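Local coordinates for protein nucleoside permease NupG (PDB 7DLA) that carries purine and pyrimidine nucleosides across the inner membrane of Escherichia coli by symport with protons, at residues M257-I262 / L313-Y318; I288-L293 / Y318-A323. The protein carries 1 engineered substitution. All blocks are in the same frame, centred on the assembly; numbering follows the deposited sequence.

Interaction 1 of 2, residues M257-I262 / L313-Y318; sequences MSISQI and LSMIVY
Two transmembrane helices of the major facilitator fold, 248-268 and 306-326, run side by side here, with Met315 lying against Ser260 and Ile259. The short axes diverge by only 29° and approach to 7.3 Å. A small residue suits this spot: Ser260 CA and Met315 CA stand 4.6 Å apart, the closest CA pair between the two segments.

The flexible thioether chain of Met315 lies against Ser260, its CG 3.6 Å and its CE 3.5 Å from Ser260 OG. Its CB meets Ile259 CG2 at 3.7 Å, the two side chains crossing at about a right angle. Farther out, the chain bends at both chi2 and chi3, and its methyl CE reaches Met257 SD at 3.5 Å. On the lower-burial side, Ile316 CD1 touches the same Ile259 CG2 at 3.9 Å, so this branched methyl serves two partners on the surface-facing flank.

Tyr318 comes in one turn later. Its CG is anti to the backbone N (chi1 169°), and the ring extends to Ser260, where CD2 lies 3.4 Å from Ser260 CB. Ser260 O sits in the plane of the ring at its edge, a favourable place for a carbonyl beside aromatic hydrogens. No hydrogen bond joins the segments directly through these side chains.

Polar ends are satisfied from outside: Ser260 OG and Ser314 OG both bond to Arg294, while Tyr318 OH bonds to Asn228 ND2. Helix 226-236 packs against Met257, Gln261 and Tyr318, and helix 138-152 covers Ser258, Gln261 and Ile262 on another flank of 257-262.

Interaction 2 of 2, residues I288-L293 / Y318-A323; sequences IVAWIL and YGCAFA. Engineered in segment 318-323: Ala323 (natural residue Asp).
Ala290 and Ala321 meet at the crossing of two membrane-spanning helices of the major facilitator fold, 281-300 and 306-326, joined in sequence by a short turn and running in roughly opposed directions. The short axes pass 7.9 Å apart with an angle of 139°. The tight part is built from small residues: Ala290 CB lies 3.7 Å from Ala321 CB, and with only a methyl on each side at this point, Ala290 CA and Ala321 CA come within 5.0 Å. Beside this pair, Cys320 SG adds a contact to Ala290 CB at 3.9 Å, its sulfur anti to the backbone N.

Trp291 roofs the same alanine. Ala321 CB stands 3.7 Å from the centroid of the five-membered ring of Trp291, 8° off its normal, a CH-pi contact in which a flat, polarisable indole suits a single methyl. Ala321 O receives a weak hydrogen bond from Ser287 OG.

Packing is looser on the side of the partly exposed Phe322, where Trp291 CZ2 is 4.1 Å from Phe322 CA and 4.3 Å from Phe322 CB. Further protein also touches Trp291: Ser391 of helix 380-402, the loop residues Glu223 and Leu224, and the ring of Phe295. An alanine in place of Trp291 would probably take the aromatic face off the Ala321 methyl and open a gap beside Tyr318 CE1 and the CA and CB of Phe322.

Tyr318 brings a second ring, met obliquely, with Phe322 CB above one of its faces. Its ring plane stands at 88° to the six-membered ring of Trp291, and Trp291 CH2 comes to 3.8 Å from Tyr318 CE1.

Both interactions tie helix 305-335 to helix 253-299, at two different places on that long helix, and their centres lie 10 Å apart. Tyr318 belongs to both, one part of its ring serving Ser260 and another Trp291. Interaction 1 is partly buried and its helices run in roughly the same direction, whereas those of interaction 2 are roughly opposed; it joins thioethers, branched methyls, one serine and a tyrosine ring, with Ile316 on the surface. Interaction 2 is the more buried, with no exposed residue among those that touch, and relies on alanines and an indole. Val317 CG1 links them further, packing on Ala290 O and on Leu293 CB. The engineered Ala323, naturally aspartate, makes no contact within interaction 2.

Interaction 1 of 2, residues M257-I262 / L313-Y318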
# COMPACT_ATOMS: atom_id res chain seq x y z
N MET A 257 2.99 -5.60 -13.87
CA MET A 257 3.08 -5.06 -12.52
C MET A 257 2.84 -6.12 -11.46
O MET A 257 3.39 -6.00 -10.37
CB MET A 257 2.09 -3.90 -12.35
CG MET A 257 2.36 -2.69 -13.26
SD MET A 257 3.86 -1.72 -12.86
CE MET A 257 3.56 -1.06 -11.22
N SER A 258 2.03 -7.14 -11.72
CA SER A 258 1.78 -8.13 -10.67
C SER A 258 3.07 -8.75 -10.14
O SER A 258 3.20 -9.00 -8.93
CB SER A 258 0.84 -9.21 -11.19
OG SER A 258 1.47 -9.87 -12.26
N ILE A 259 4.04 -8.99 -11.04
CA ILE A 259 5.33 -9.52 -10.63
C ILE A 259 5.89 -8.72 -9.48
O ILE A 259 6.62 -9.26 -8.63
CB ILE A 259 6.29 -9.56 -11.83
CG1 ILE A 259 5.60 -10.28 -12.99
CG2 ILE A 259 7.61 -10.21 -11.46
CD1 ILE A 259 6.47 -10.44 -14.19
N SER A 260 5.50 -7.45 -9.38
CA SER A 260 5.87 -6.64 -8.22
C SER A 260 5.32 -7.25 -6.93
O SER A 260 6.08 -7.48 -5.98
CB SER A 260 5.38 -5.21 -8.42
OG SER A 260 6.01 -4.61 -9.56
N GLN A 261 4.01 -7.56 -6.90
CA GLN A 261 3.41 -8.13 -5.68
C GLN A 261 3.90 -9.54 -5.43
O GLN A 261 4.14 -9.94 -4.28
CB GLN A 261 1.91 -8.13 -5.80
CG GLN A 261 1.41 -7.01 -6.62
CD GLN A 261 1.85 -5.69 -6.11
OE1 GLN A 261 2.41 -4.88 -6.85
NE2 GLN A 261 1.55 -5.43 -4.85
N ILE A 262 4.03 -10.31 -6.50
CA ILE A 262 4.64 -11.63 -6.43
C ILE A 262 5.96 -11.56 -5.67
O ILE A 262 6.18 -12.25 -4.66
CB ILE A 262 4.83 -12.18 -7.85
CG1 ILE A 262 3.51 -12.31 -8.57
CG2 ILE A 262 5.34 -13.60 -7.81
CD1 ILE A 262 3.65 -12.95 -9.93
N LEU A 313 13.11 -7.17 -14.53
CA LEU A 313 14.12 -6.96 -13.50
C LEU A 313 13.66 -5.96 -12.46
O LEU A 313 13.79 -6.20 -11.26
CB LEU A 313 15.41 -6.51 -14.16
CG LEU A 313 16.51 -7.55 -14.37
CD1 LEU A 313 16.03 -8.79 -15.06
CD2 LEU A 313 17.51 -6.86 -15.25
N SER A 314 13.14 -4.83 -12.92
CA SER A 314 12.62 -3.85 -11.98
C SER A 314 11.53 -4.45 -11.09
O SER A 314 11.56 -4.27 -9.87
CB SER A 314 12.06 -2.63 -12.71
OG SER A 314 11.53 -1.72 -11.77
N MET A 315 10.54 -5.09 -11.70
CA MET A 315 9.54 -5.79 -10.89
C MET A 315 10.13 -6.61 -9.75
O MET A 315 9.75 -6.44 -8.59
CB MET A 315 8.67 -6.69 -11.76
CG MET A 315 7.63 -5.99 -12.52
SD MET A 315 8.04 -4.57 -13.50
CE MET A 315 6.91 -3.42 -12.73
N ILE A 316 11.06 -7.51 -10.09
CA ILE A 316 11.70 -8.34 -9.07
C ILE A 316 12.32 -7.47 -7.98
O ILE A 316 12.13 -7.70 -6.77
CB ILE A 316 12.78 -9.24 -9.71
CG1 ILE A 316 12.17 -10.20 -10.74
CG2 ILE A 316 13.53 -9.99 -8.60
CD1 ILE A 316 11.16 -11.08 -10.16
N VAL A 317 13.09 -6.45 -8.39
CA VAL A 317 13.75 -5.58 -7.42
C VAL A 317 12.74 -4.89 -6.52
O VAL A 317 13.05 -4.58 -5.35
CB VAL A 317 14.66 -4.56 -8.13
CG1 VAL A 317 15.63 -3.99 -7.14
CG2 VAL A 317 15.50 -5.24 -9.15
N TYR A 318 11.54 -4.67 -7.02
CA TYR A 318 10.54 -3.95 -6.24
C TYR A 318 10.24 -4.66 -4.92
O TYR A 318 9.93 -4.01 -3.92
CB TYR A 318 9.25 -3.81 -7.05
CG TYR A 318 8.08 -3.33 -6.24
CD1 TYR A 318 7.89 -1.98 -5.98
CD2 TYR A 318 7.19 -4.22 -5.70
CE1 TYR A 318 6.82 -1.55 -5.23
CE2 TYR A 318 6.13 -3.81 -4.94
CZ TYR A 318 5.94 -2.48 -4.71
OH TYR A 318 4.86 -2.10 -3.95

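Interaction 2 of 2, residues I288-L293 / Y318-A323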
# COMPACT_ATOMS: atom_id res chain seq x y z
N ILE A 288 17.09 0.66 0.32
CA ILE A 288 17.30 1.98 -0.27
C ILE A 288 18.04 1.87 -1.61
O ILE A 288 17.75 2.62 -2.55
CB ILE A 288 18.05 2.87 0.72
CG1 ILE A 288 17.06 3.55 1.65
CG2 ILE A 288 18.86 3.90 -0.00
CD1 ILE A 288 17.73 4.14 2.82
N VAL A 289 19.00 0.97 -1.71
CA VAL A 289 19.70 0.80 -2.98
C VAL A 289 18.76 0.17 -4.02
O VAL A 289 18.77 0.56 -5.20
CB VAL A 289 20.98 -0.04 -2.77
CG1 VAL A 289 21.54 -0.57 -4.08
CG2 VAL A 289 22.00 0.81 -2.06
N ALA A 290 17.93 -0.78 -3.58
CA ALA A 290 17.01 -1.42 -4.51
C ALA A 290 16.05 -0.42 -5.15
O ALA A 290 15.69 -0.56 -6.32
CB ALA A 290 16.25 -2.54 -3.79
N TRP A 291 15.62 0.60 -4.40
CA TRP A 291 14.74 1.61 -5.00
C TRP A 291 15.43 2.33 -6.16
O TRP A 291 14.79 2.63 -7.19
CB TRP A 291 14.26 2.62 -3.97
CG TRP A 291 13.10 2.14 -3.16
CD1 TRP A 291 13.08 1.81 -1.84
CD2 TRP A 291 11.78 1.87 -3.66
NE1 TRP A 291 11.82 1.39 -1.47
CE2 TRP A 291 11.00 1.41 -2.57
CE3 TRP A 291 11.17 1.98 -4.92
CZ2 TRP A 291 9.66 1.06 -2.70
CZ3 TRP A 291 9.82 1.63 -5.05
CH2 TRP A 291 9.08 1.18 -3.95
N ILE A 292 16.71 2.64 -6.00
CA ILE A 292 17.48 3.22 -7.10
C ILE A 292 17.35 2.33 -8.33
O ILE A 292 16.91 2.78 -9.40
CB ILE A 292 18.97 3.36 -6.73
CG1 ILE A 292 19.14 4.22 -5.48
CG2 ILE A 292 19.76 3.93 -7.92
CD1 ILE A 292 20.57 4.30 -5.02
N LEU A 293 17.75 1.06 -8.16
CA LEU A 293 17.70 0.12 -9.28
C LEU A 293 16.32 0.03 -9.90
O LEU A 293 16.18 -0.01 -11.13
CB LEU A 293 18.12 -1.26 -8.80
CG LEU A 293 19.57 -1.66 -8.83
CD1 LEU A 293 19.72 -2.68 -7.73
CD2 LEU A 293 19.87 -2.29 -10.16
N TYR A 318 11.54 -4.67 -7.02
CA TYR A 318 10.54 -3.95 -6.24
C TYR A 318 10.24 -4.66 -4.92
O TYR A 318 9.93 -4.01 -3.92
CB TYR A 318 9.25 -3.81 -7.05
CG TYR A 318 8.08 -3.33 -6.24
CD1 TYR A 318 7.89 -1.98 -5.98
CD2 TYR A 318 7.19 -4.22 -5.70
CE1 TYR A 318 6.82 -1.55 -5.23
CE2 TYR A 318 6.13 -3.81 -4.94
CZ TYR A 318 5.94 -2.48 -4.71
OH TYR A 318 4.86 -2.10 -3.95
N GLY A 319 10.29 -5.99 -4.91
CA GLY A 319 9.79 -6.71 -3.76
C GLY A 319 10.68 -6.53 -2.55
O GLY A 319 10.23 -6.18 -1.46
N CYS A 320 11.97 -6.79 -2.73
CA CYS A 320 12.95 -6.40 -1.74
C CYS A 320 12.79 -4.92 -1.38
O CYS A 320 12.55 -4.58 -0.22
CB CYS A 320 14.34 -6.71 -2.27
SG CYS A 320 15.58 -5.70 -1.58
N ALA A 321 12.86 -4.03 -2.38
CA ALA A 321 12.77 -2.60 -2.11
C ALA A 321 11.62 -2.23 -1.17
O ALA A 321 11.80 -1.44 -0.25
CB ALA A 321 12.63 -1.83 -3.43
N PHE A 322 10.43 -2.81 -1.38
CA PHE A 322 9.23 -2.44 -0.63
C PHE A 322 9.12 -3.17 0.71
O PHE A 322 8.70 -2.57 1.70
CB PHE A 322 7.97 -2.68 -1.50
CG PHE A 322 6.67 -2.17 -0.88
CD1 PHE A 322 6.08 -2.81 0.20
CD2 PHE A 322 6.11 -0.99 -1.31
CE1 PHE A 322 4.91 -2.32 0.80
CE2 PHE A 322 4.94 -0.49 -0.72
CZ PHE A 322 4.34 -1.16 0.34
N ALA A 323 9.50 -4.44 0.77
CA ALA A 323 9.34 -5.18 2.02
C ALA A 323 10.45 -4.84 3.02
O ALA A 323 10.18 -4.63 4.22
CB ALA A 323 9.31 -6.68 1.73